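Local coordinates for protein racemase, putative (Roseobacter denitrificans, PDB 3TCS) that binds magnesium and, in this crystal, D-alanine, and is probably a racemase or hydro-lyase of the mandelate racemase/muconate lactonizing enzyme family, at residues F31-D34 / A35-F38; P96-Y99 / L100-M104; V314-F317 / T318-L322; S374-W377 / L378-Q382. All blocks are in the same frame, centred on the assembly; numbering follows the deposited sequence.

Contact 1: F31-D34 / A35-F38; sequences FTND and AVGF
Asn33 and Val36 join across a tight beta hairpin, the turn between strands 25-32 and 37-43. Asn33 N donates to Val36 O (3.0 Å), and the side chain returns the bond: Asn33 OD1 takes Val36 N at 2.9 Å, nearly along its C=O axis, while Ala35 N comes to the same oxygen from above the amide plane. With Asn33 CG placed between the backbone N and the carbonyl carbon (chi1 60°), the amide folds back over the turn and one oxygen serves two main-chain N-H groups. An alanine here is likely to leave both N-H groups without this acceptor and the turn freer to change shape. Away from the turn, along the strands, the packing is close: Phe31 and Phe38 form a hydrogen-bonded antiparallel pair, and at the next, non-hydrogen-bonded pair Thr32 OG1 lies 3.3 Å from Gly37 CA, where a beta carbon on Gly37 would clash with it. The solvent side is looser, with Asp34 carrying its carboxylate off the exposed tip. In the four-stranded antiparallel sheet of the N-terminal domain, Phe38 reaches Trp50 of strand 48-52, Thr32 lies against helix 58-73, and Trp377 of helix 375-380 meets Phe38 edge-to-face.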
loop_
_atom_site.group_PDB
_atom_site.type_symbol
_atom_site.label_atom_id
_atom_site.label_comp_id
_atom_site.label_asym_id
_atom_site.label_seq_id
_atom_site.Cartn_x
_atom_site.Cartn_y
_atom_site.Cartn_z
ATOM N N PHE B 31 -14.280 -2.850 17.495
ATOM C CA PHE B 31 -14.854 -4.118 17.938
ATOM C C PHE B 31 -14.662 -4.984 16.701
ATOM O O PHE B 31 -15.317 -4.767 15.683
ATOM C CB PHE B 31 -16.337 -3.915 18.240
ATOM C CG PHE B 31 -16.604 -2.791 19.202
ATOM C CD1 PHE B 31 -16.798 -3.046 20.557
ATOM C CD2 PHE B 31 -16.633 -1.472 18.756
ATOM C CE1 PHE B 31 -17.020 -2.005 21.453
ATOM C CE2 PHE B 31 -16.852 -0.424 19.640
ATOM C CZ PHE B 31 -17.046 -0.689 20.996
ATOM N N THR B 32 -13.780 -5.975 16.785
ATOM C CA THR B 32 -13.472 -6.755 15.596
ATOM C C THR B 32 -13.207 -8.242 15.779
ATOM O O THR B 32 -13.006 -8.730 16.895
ATOM C CB THR B 32 -12.194 -6.163 14.952
ATOM O OG1 THR B 32 -11.991 -6.697 13.641
ATOM C CG2 THR B 32 -10.983 -6.517 15.812
ATOM N N ASN B 33 -13.251 -8.962 14.661
ATOM C CA ASN B 33 -12.841 -10.360 14.637
ATOM C C ASN B 33 -11.951 -10.377 13.394
ATOM O O ASN B 33 -11.652 -9.311 12.858
ATOM C CB ASN B 33 -13.999 -11.386 14.591
ATOM C CG ASN B 33 -14.907 -11.253 13.384
ATOM O OD1 ASN B 33 -14.531 -10.728 12.337
ATOM N ND2 ASN B 33 -16.122 -11.777 13.527
ATOM N N ASP B 34 -11.505 -11.538 12.938
ATOM C CA ASP B 34 -10.611 -11.564 11.784
ATOM C C ASP B 34 -11.217 -11.121 10.450
ATOM O O ASP B 34 -10.496 -10.678 9.561
ATOM C CB ASP B 34 -10.010 -12.962 11.629
ATOM C CG ASP B 34 -9.057 -13.315 12.758
ATOM O OD1 ASP B 34 -8.978 -12.545 13.743
ATOM O OD2 ASP B 34 -8.386 -14.365 12.660
ATOM N N ALA B 35 -12.536 -11.226 10.316
ATOM C CA ALA B 35 -13.206 -10.874 9.066
ATOM C C ALA B 35 -13.754 -9.450 8.972
ATOM O O ALA B 35 -13.718 -8.837 7.903
ATOM C CB ALA B 35 -14.326 -11.869 8.799
ATOM N N VAL B 36 -14.269 -8.920 10.074
ATOM C CA VAL B 36 -14.828 -7.573 10.042
ATOM C C VAL B 36 -14.686 -6.870 11.383
ATOM O O VAL B 36 -14.707 -7.514 12.443
ATOM C CB VAL B 36 -16.325 -7.613 9.648
ATOM C CG1 VAL B 36 -17.118 -8.326 10.720
ATOM C CG2 VAL B 36 -16.857 -6.200 9.437
ATOM N N GLY B 37 -14.536 -5.548 11.326
ATOM C CA GLY B 37 -14.392 -4.752 12.530
ATOM C C GLY B 37 -15.158 -3.445 12.435
ATOM O O GLY B 37 -15.091 -2.745 11.425
ATOM N N PHE B 38 -15.895 -3.117 13.489
ATOM C CA PHE B 38 -16.676 -1.887 13.522
ATOM C C PHE B 38 -15.976 -0.832 14.362
ATOM O O PHE B 38 -15.216 -1.153 15.279
ATOM C CB PHE B 38 -18.073 -2.177 14.073
ATOM C CG PHE B 38 -18.867 -3.121 13.217
ATOM C CD1 PHE B 38 -19.352 -2.713 11.977
ATOM C CD2 PHE B 38 -19.088 -4.431 13.625
ATOM C CE1 PHE B 38 -20.045 -3.594 11.150
ATOM C CE2 PHE B 38 -19.783 -5.328 12.803
ATOM C CZ PHE B 38 -20.261 -4.907 11.564
#

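Contact 2: P96-Y99 / L100-M104; sequences PGSY and LRRAM
Ser98 OG accepts from Arg102 NE at a short 2.5 Å, lying in the guanidinium plane at its edge. The hydroxyl stands anti to its own backbone N (chi1 -175°), while the arginine chain runs extended from CG to NE and brings its inner nitrogen to that oxygen. The same two residues are joined through the main chain, where Arg102 N meets Ser98 O at 2.8 Å. Alongside, Arg102 CD passes 4.2 Å from Tyr99 CD1; the guanidinium lies beyond it, too far for more than a weak cation-pi attraction. On another side of the turn Arg101, bent at chi2 (72°), doubles back so that CD comes 3.0 Å from Gly97 O and NH1 gives that oxygen a weak bond. This is the start of helix 98-119 in the N-terminal domain, with Gly97 at the N-cap. Its backbone angles would press a beta carbon against the preceding carbonyl oxygen. Arg101 NH1 also donates to Phe95 O, tying the first helical turn to the residue before Pro96. Farther out, the second subunit helps hold Arg102: NH2 donates to Lys94 O of that subunit, and its Phe95 makes a cation-pi contact with the guanidinium. The Tyr99 ring packs against the same Phe95 and against Tyr99 of the second subunit.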
loop_
_atom_site.group_PDB
_atom_site.type_symbol
_atom_site.label_atom_id
_atom_site.label_comp_id
_atom_site.label_asym_id
_atom_site.label_seq_id
_atom_site.Cartn_x
_atom_site.Cartn_y
_atom_site.Cartn_z
ATOM N N PRO B 96 2.507 3.857 2.464
ATOM C CA PRO B 96 1.529 3.995 1.386
ATOM C C PRO B 96 0.894 2.627 1.175
ATOM O O PRO B 96 1.562 1.608 1.314
ATOM C CB PRO B 96 2.387 4.415 0.201
ATOM C CG PRO B 96 3.654 3.655 0.439
ATOM C CD PRO B 96 3.883 3.845 1.933
ATOM N N GLY B 97 -0.388 2.587 0.853
ATOM C CA GLY B 97 -0.995 1.291 0.639
ATOM C C GLY B 97 -2.330 1.060 1.305
ATOM O O GLY B 97 -2.883 1.937 1.970
ATOM N N SER B 98 -2.806 -0.168 1.151
ATOM C CA SER B 98 -4.104 -0.604 1.639
ATOM C C SER B 98 -4.442 -0.534 3.124
ATOM O O SER B 98 -5.479 0.015 3.485
ATOM C CB SER B 98 -4.361 -2.031 1.145
ATOM O OG SER B 98 -5.664 -2.470 1.489
ATOM N N TYR B 99 -3.595 -1.093 3.986
ATOM C CA TYR B 99 -3.925 -1.108 5.409
ATOM C C TYR B 99 -4.244 0.236 6.050
ATOM O O TYR B 99 -5.234 0.342 6.774
ATOM C CB TYR B 99 -2.848 -1.853 6.212
ATOM C CG TYR B 99 -3.088 -3.349 6.265
ATOM C CD1 TYR B 99 -4.229 -3.871 6.881
ATOM C CD2 TYR B 99 -2.189 -4.243 5.681
ATOM C CE1 TYR B 99 -4.470 -5.248 6.915
ATOM C CE2 TYR B 99 -2.419 -5.619 5.707
ATOM C CZ TYR B 99 -3.559 -6.115 6.325
ATOM O OH TYR B 99 -3.784 -7.473 6.348
ATOM N N LEU B 100 -3.442 1.266 5.793
ATOM C CA LEU B 100 -3.738 2.568 6.391
ATOM C C LEU B 100 -5.101 3.093 5.925
ATOM O O LEU B 100 -5.855 3.656 6.717
ATOM C CB LEU B 100 -2.657 3.600 6.045
ATOM C CG LEU B 100 -2.808 4.962 6.744
ATOM C CD1 LEU B 100 -2.394 4.838 8.199
ATOM C CD2 LEU B 100 -1.960 6.016 6.038
ATOM N N ARG B 101 -5.416 2.913 4.642
ATOM C CA ARG B 101 -6.691 3.391 4.110
ATOM C C ARG B 101 -7.855 2.570 4.638
ATOM O O ARG B 101 -8.925 3.110 4.906
ATOM C CB ARG B 101 -6.704 3.359 2.578
ATOM C CG ARG B 101 -5.997 4.530 1.927
ATOM C CD ARG B 101 -4.520 4.400 2.100
ATOM N NE ARG B 101 -3.777 5.552 1.607
ATOM C CZ ARG B 101 -2.476 5.706 1.815
ATOM N NH1 ARG B 101 -1.817 4.776 2.493
ATOM N NH2 ARG B 101 -1.845 6.783 1.372
ATOM N N ARG B 102 -7.653 1.264 4.770
ATOM C CA ARG B 102 -8.700 0.387 5.296
ATOM C C ARG B 102 -9.069 0.833 6.706
ATOM O O ARG B 102 -10.234 0.767 7.107
ATOM C CB ARG B 102 -8.209 -1.062 5.359
ATOM C CG ARG B 102 -8.065 -1.753 4.017
ATOM C CD ARG B 102 -7.407 -3.120 4.191
ATOM N NE ARG B 102 -7.277 -3.819 2.915
ATOM C CZ ARG B 102 -7.988 -4.886 2.564
ATOM N NH1 ARG B 102 -8.893 -5.398 3.396
ATOM N NH2 ARG B 102 -7.797 -5.438 1.374
ATOM N N ALA B 103 -8.062 1.279 7.453
ATOM C CA ALA B 103 -8.252 1.730 8.834
ATOM C C ALA B 103 -8.912 3.105 8.864
ATOM O O ALA B 103 -9.862 3.336 9.617
ATOM C CB ALA B 103 -6.902 1.777 9.559
ATOM N N MET B 104 -8.399 4.019 8.046
ATOM C CA MET B 104 -8.954 5.363 7.962
ATOM C C MET B 104 -10.437 5.306 7.607
ATOM O O MET B 104 -11.235 6.106 8.103
ATOM C CB MET B 104 -8.230 6.176 6.887
ATOM C CG MET B 104 -6.783 6.512 7.207
ATOM S SD MET B 104 -5.917 7.142 5.744
ATOM C CE MET B 104 -6.996 8.474 5.247
#

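Contact 3: V314-F317 / T318-L322; sequences VTLF and TMHLL
Helix 314-322 belongs to the TIM-barrel part of the enolase-superfamily fold, and two of its main-chain carbonyls each take a side-chain bond on top of the regular helical one. The first is Leu316 O, which receives His320 N at 3.1 Å and His320 ND1 at 3.2 Å. The imidazole points its N-H at the oxygen within its own ring plane, yet arrives from above the plane of the carbonyl. His320 CG stands anti to the carbonyl carbon (chi1 -82°), which turns the ring back along the helix and beside the Leu316 side chain; the two point the same way, with Leu316 CD1 3.7 Å from His320 CE1. A leucine here would probably leave Leu316 O with its main-chain partner alone and Trp369 without the ring it meets edge-to-face. Leu316 CD1 also touches Met319 CE at 3.8 Å, the methionine being bent at its last torsion. Outside the helix, Trp369 also packs against Phe317, while Met319 lies on strands 332-335 and 360-363. Thr315, whose side chain lies about 9 Å from the bound D-alanine at the nearest atoms, donates its hydroxyl to Asn310 O. The second carbonyl is Val314 O: Thr318 N reaches it at 3.2 Å and Thr318 OG1 at 2.8 Å, from opposite faces of its plane.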
loop_
_atom_site.group_PDB
_atom_site.type_symbol
_atom_site.label_atom_id
_atom_site.label_comp_id
_atom_site.label_asym_id
_atom_site.label_seq_id
_atom_site.Cartn_x
_atom_site.Cartn_y
_atom_site.Cartn_z
ATOM N N VAL B 314 -20.232 -2.334 3.926
ATOM C CA VAL B 314 -19.762 -1.749 2.673
ATOM C C VAL B 314 -20.885 -1.526 1.654
ATOM O O VAL B 314 -20.908 -0.506 0.957
ATOM C CB VAL B 314 -18.623 -2.604 2.053
ATOM C CG1 VAL B 314 -19.143 -3.975 1.617
ATOM C CG2 VAL B 314 -17.979 -1.855 0.900
ATOM N N THR B 315 -21.827 -2.461 1.577
ATOM C CA THR B 315 -22.921 -2.328 0.624
ATOM C C THR B 315 -23.855 -1.175 0.995
ATOM O O THR B 315 -24.296 -0.423 0.120
ATOM C CB THR B 315 -23.709 -3.650 0.506
ATOM O OG1 THR B 315 -22.831 -4.682 0.038
ATOM C CG2 THR B 315 -24.858 -3.507 -0.486
ATOM N N LEU B 316 -24.134 -1.021 2.288
ATOM C CA LEU B 316 -25.002 0.058 2.762
ATOM C C LEU B 316 -24.353 1.420 2.526
ATOM O O LEU B 316 -25.019 2.371 2.106
ATOM C CB LEU B 316 -25.303 -0.108 4.256
ATOM C CG LEU B 316 -26.223 0.935 4.904
ATOM C CD1 LEU B 316 -27.554 1.003 4.155
ATOM C CD2 LEU B 316 -26.458 0.572 6.372
ATOM N N PHE B 317 -23.053 1.520 2.797
ATOM C CA PHE B 317 -22.355 2.783 2.582
ATOM C C PHE B 317 -22.486 3.180 1.117
ATOM O O PHE B 317 -22.666 4.355 0.792
ATOM C CB PHE B 317 -20.867 2.663 2.913
ATOM C CG PHE B 317 -20.579 2.298 4.344
ATOM C CD1 PHE B 317 -21.480 2.608 5.359
ATOM C CD2 PHE B 317 -19.371 1.697 4.679
ATOM C CE1 PHE B 317 -21.176 2.325 6.701
ATOM C CE2 PHE B 317 -19.053 1.412 6.020
ATOM C CZ PHE B 317 -19.957 1.727 7.027
ATOM N N THR B 318 -22.379 2.188 0.239
ATOM C CA THR B 318 -22.470 2.418 -1.201
ATOM C C THR B 318 -23.879 2.859 -1.583
ATOM O O THR B 318 -24.057 3.728 -2.444
ATOM C CB THR B 318 -22.084 1.140 -1.980
ATOM O OG1 THR B 318 -20.770 0.724 -1.585
ATOM C CG2 THR B 318 -22.085 1.403 -3.478
ATOM N N MET B 319 -24.880 2.260 -0.942
ATOM C CA MET B 319 -26.272 2.622 -1.196
ATOM C C MET B 319 -26.481 4.109 -0.903
ATOM O O MET B 319 -27.111 4.819 -1.687
ATOM C CB MET B 319 -27.207 1.776 -0.323
ATOM C CG MET B 319 -27.371 0.343 -0.811
ATOM S SD MET B 319 -28.009 -0.767 0.468
ATOM C CE MET B 319 -29.522 0.114 0.975
ATOM N N HIS B 320 -25.953 4.586 0.223
ATOM C CA HIS B 320 -26.100 5.998 0.566
ATOM C C HIS B 320 -25.371 6.880 -0.441
ATOM O O HIS B 320 -25.884 7.924 -0.850
ATOM C CB HIS B 320 -25.552 6.290 1.968
ATOM C CG HIS B 320 -26.507 5.971 3.077
ATOM N ND1 HIS B 320 -26.773 4.682 3.487
ATOM C CD2 HIS B 320 -27.253 6.778 3.867
ATOM C CE1 HIS B 320 -27.639 4.709 4.484
ATOM N NE2 HIS B 320 -27.947 5.968 4.734
ATOM N N LEU B 321 -24.172 6.462 -0.836
ATOM C CA LEU B 321 -23.392 7.234 -1.796
ATOM C C LEU B 321 -24.130 7.347 -3.130
ATOM O O LEU B 321 -24.217 8.431 -3.708
ATOM C CB LEU B 321 -22.023 6.584 -2.027
ATOM C CG LEU B 321 -21.100 7.351 -2.988
ATOM C CD1 LEU B 321 -20.597 8.619 -2.307
ATOM C CD2 LEU B 321 -19.929 6.480 -3.400
ATOM N N LEU B 322 -24.666 6.226 -3.609
ATOM C CA LEU B 322 -25.378 6.208 -4.880
ATOM C C LEU B 322 -26.652 7.049 -4.882
ATOM O O LEU B 322 -27.129 7.443 -5.945
ATOM C CB LEU B 322 -25.693 4.766 -5.289
ATOM C CG LEU B 322 -24.491 3.923 -5.737
ATOM C CD1 LEU B 322 -24.949 2.504 -6.011
ATOM C CD2 LEU B 322 -23.864 4.526 -6.999
#

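Contact 4: S374-W377 / L378-Q382; sequences SPEW and LARSQ
Glu376 and Arg380 form the salt bridge of this short surface helix, one turn apart. Arg380 NE comes to Glu376 OE2 at 2.8 Å, meeting it almost head-on, and NH2 adds a weak bond to the same oxygen, so a single carboxylate oxygen takes both. The carboxylate and guanidinium planes stand 83° apart. A bend in the glutamate at chi2 (61°) swings its end toward the arginine, which is extended from CG to NE. The hydrogen bonds begin at Ser374, the N-cap of helix 375-380: its OG accepts from Trp377 N (3.3 Å), while Ser374 O receives Leu378 N at 3.0 Å. Farther along, Leu378 O accepts twice from Ser381, from the backbone N and from OG, the hydroxyl meeting it at 2.7 Å in the carbonyl plane on a lone pair. The apolar contacts centre on Trp377. Leu378 CD2 sits at the edge of the indole, in its plane and 3.9 Å from CE3, the two side chains crossing at about a right angle; Ser381 CB adds a contact to CZ3 at 3.8 Å. Beyond the helix, Trp377 also touches Asn33, Val36 and Leu348, and Leu378 rests on Phe31 of strand 25-32.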
loop_
_atom_site.group_PDB
_atom_site.type_symbol
_atom_site.label_atom_id
_atom_site.label_comp_id
_atom_site.label_asym_id
_atom_site.label_seq_id
_atom_site.Cartn_x
_atom_site.Cartn_y
_atom_site.Cartn_z
ATOM N N SER B 374 -25.235 -5.737 15.957
ATOM C CA SER B 374 -25.767 -6.739 16.878
ATOM C C SER B 374 -25.036 -6.753 18.213
ATOM O O SER B 374 -23.822 -6.929 18.253
ATOM C CB SER B 374 -25.659 -8.122 16.246
ATOM O OG SER B 374 -25.912 -9.130 17.203
ATOM N N PRO B 375 -25.767 -6.566 19.325
ATOM C CA PRO B 375 -25.129 -6.573 20.646
ATOM C C PRO B 375 -24.425 -7.905 20.923
ATOM O O PRO B 375 -23.405 -7.952 21.613
ATOM C CB PRO B 375 -26.300 -6.328 21.594
ATOM C CG PRO B 375 -27.201 -5.459 20.782
ATOM C CD PRO B 375 -27.174 -6.137 19.424
ATOM N N GLU B 376 -24.985 -8.984 20.390
ATOM C CA GLU B 376 -24.413 -10.318 20.563
ATOM C C GLU B 376 -23.082 -10.405 19.821
ATOM O O GLU B 376 -22.105 -10.950 20.337
ATOM C CB GLU B 376 -25.391 -11.373 20.028
ATOM C CG GLU B 376 -24.851 -12.796 19.916
ATOM C CD GLU B 376 -24.416 -13.392 21.246
ATOM O OE1 GLU B 376 -25.047 -13.095 22.282
ATOM O OE2 GLU B 376 -23.446 -14.177 21.248
ATOM N N TRP B 377 -23.039 -9.862 18.607
ATOM C CA TRP B 377 -21.801 -9.902 17.841
ATOM C C TRP B 377 -20.747 -9.089 18.586
ATOM O O TRP B 377 -19.608 -9.529 18.744
ATOM C CB TRP B 377 -22.003 -9.318 16.436
ATOM C CG TRP B 377 -20.802 -9.511 15.551
ATOM C CD1 TRP B 377 -20.583 -10.536 14.682
ATOM C CD2 TRP B 377 -19.645 -8.671 15.483
ATOM N NE1 TRP B 377 -19.360 -10.388 14.072
ATOM C CE2 TRP B 377 -18.764 -9.250 14.546
ATOM C CE3 TRP B 377 -19.266 -7.483 16.126
ATOM C CZ2 TRP B 377 -17.522 -8.682 14.231
ATOM C CZ3 TRP B 377 -18.028 -6.916 15.813
ATOM C CH2 TRP B 377 -17.174 -7.517 14.874
ATOM N N LEU B 378 -21.127 -7.899 19.045
ATOM C CA LEU B 378 -20.195 -7.046 19.780
ATOM C C LEU B 378 -19.646 -7.744 21.027
ATOM O O LEU B 378 -18.464 -7.624 21.347
ATOM C CB LEU B 378 -20.879 -5.735 20.183
ATOM C CG LEU B 378 -21.229 -4.804 19.015
ATOM C CD1 LEU B 378 -22.032 -3.618 19.514
ATOM C CD2 LEU B 378 -19.957 -4.327 18.341
ATOM N N ALA B 379 -20.508 -8.475 21.727
ATOM C CA ALA B 379 -20.089 -9.180 22.938
ATOM C C ALA B 379 -18.937 -10.146 22.668
ATOM O O ALA B 379 -18.062 -10.324 23.519
ATOM C CB ALA B 379 -21.278 -9.936 23.549
ATOM N N ARG B 380 -18.935 -10.763 21.487
ATOM C CA ARG B 380 -17.889 -11.717 21.126
ATOM C C ARG B 380 -16.663 -11.099 20.466
ATOM O O ARG B 380 -15.690 -11.799 20.202
ATOM C CB ARG B 380 -18.437 -12.783 20.176
ATOM C CG ARG B 380 -19.653 -13.525 20.678
ATOM C CD ARG B 380 -19.951 -14.729 19.795
ATOM N NE ARG B 380 -21.169 -15.405 20.232
ATOM C CZ ARG B 380 -21.539 -16.624 19.847
ATOM N NH1 ARG B 380 -20.781 -17.319 19.009
ATOM N NH2 ARG B 380 -22.672 -17.146 20.302
ATOM N N SER B 381 -16.697 -9.797 20.212
ATOM C CA SER B 381 -15.591 -9.124 19.530
ATOM C C SER B 381 -14.357 -8.786 20.360
ATOM O O SER B 381 -14.372 -8.824 21.591
ATOM C CB SER B 381 -16.094 -7.826 18.902
ATOM O OG SER B 381 -16.320 -6.853 19.911
ATOM N N GLN B 382 -13.282 -8.450 19.655
ATOM C CA GLN B 382 -12.043 -8.040 20.292
ATOM C C GLN B 382 -12.122 -6.522 20.361
ATOM O O GLN B 382 -12.222 -5.835 19.335
ATOM C CB GLN B 382 -10.830 -8.458 19.469
ATOM C CG GLN B 382 -9.524 -8.167 20.183
ATOM C CD GLN B 382 -8.316 -8.572 19.375
ATOM O OE1 GLN B 382 -8.220 -9.711 18.906
ATOM N NE2 GLN B 382 -7.380 -7.644 19.206
#

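In the fold
From the N terminus, contact 1 closes the hairpin between the first two strands, contact 2 opens helix 98-119 of the same N-terminal domain, contact 3 lies within a helix of the barrel, and contact 4 within a short helix near the C terminus. All four are local and come in series; none nests in or crosses another. In space contacts 1 and 4 meet: Thr32 O lies 2.8 Å from Gln382 N, a probable hydrogen bond where strand 382-387 joins the edge of strand 25-32, so the C terminus completes the N-terminal sheet. Contacts 2 and 3 do not touch, their centres about 19 Å apart, and contact 2 faces the second subunit.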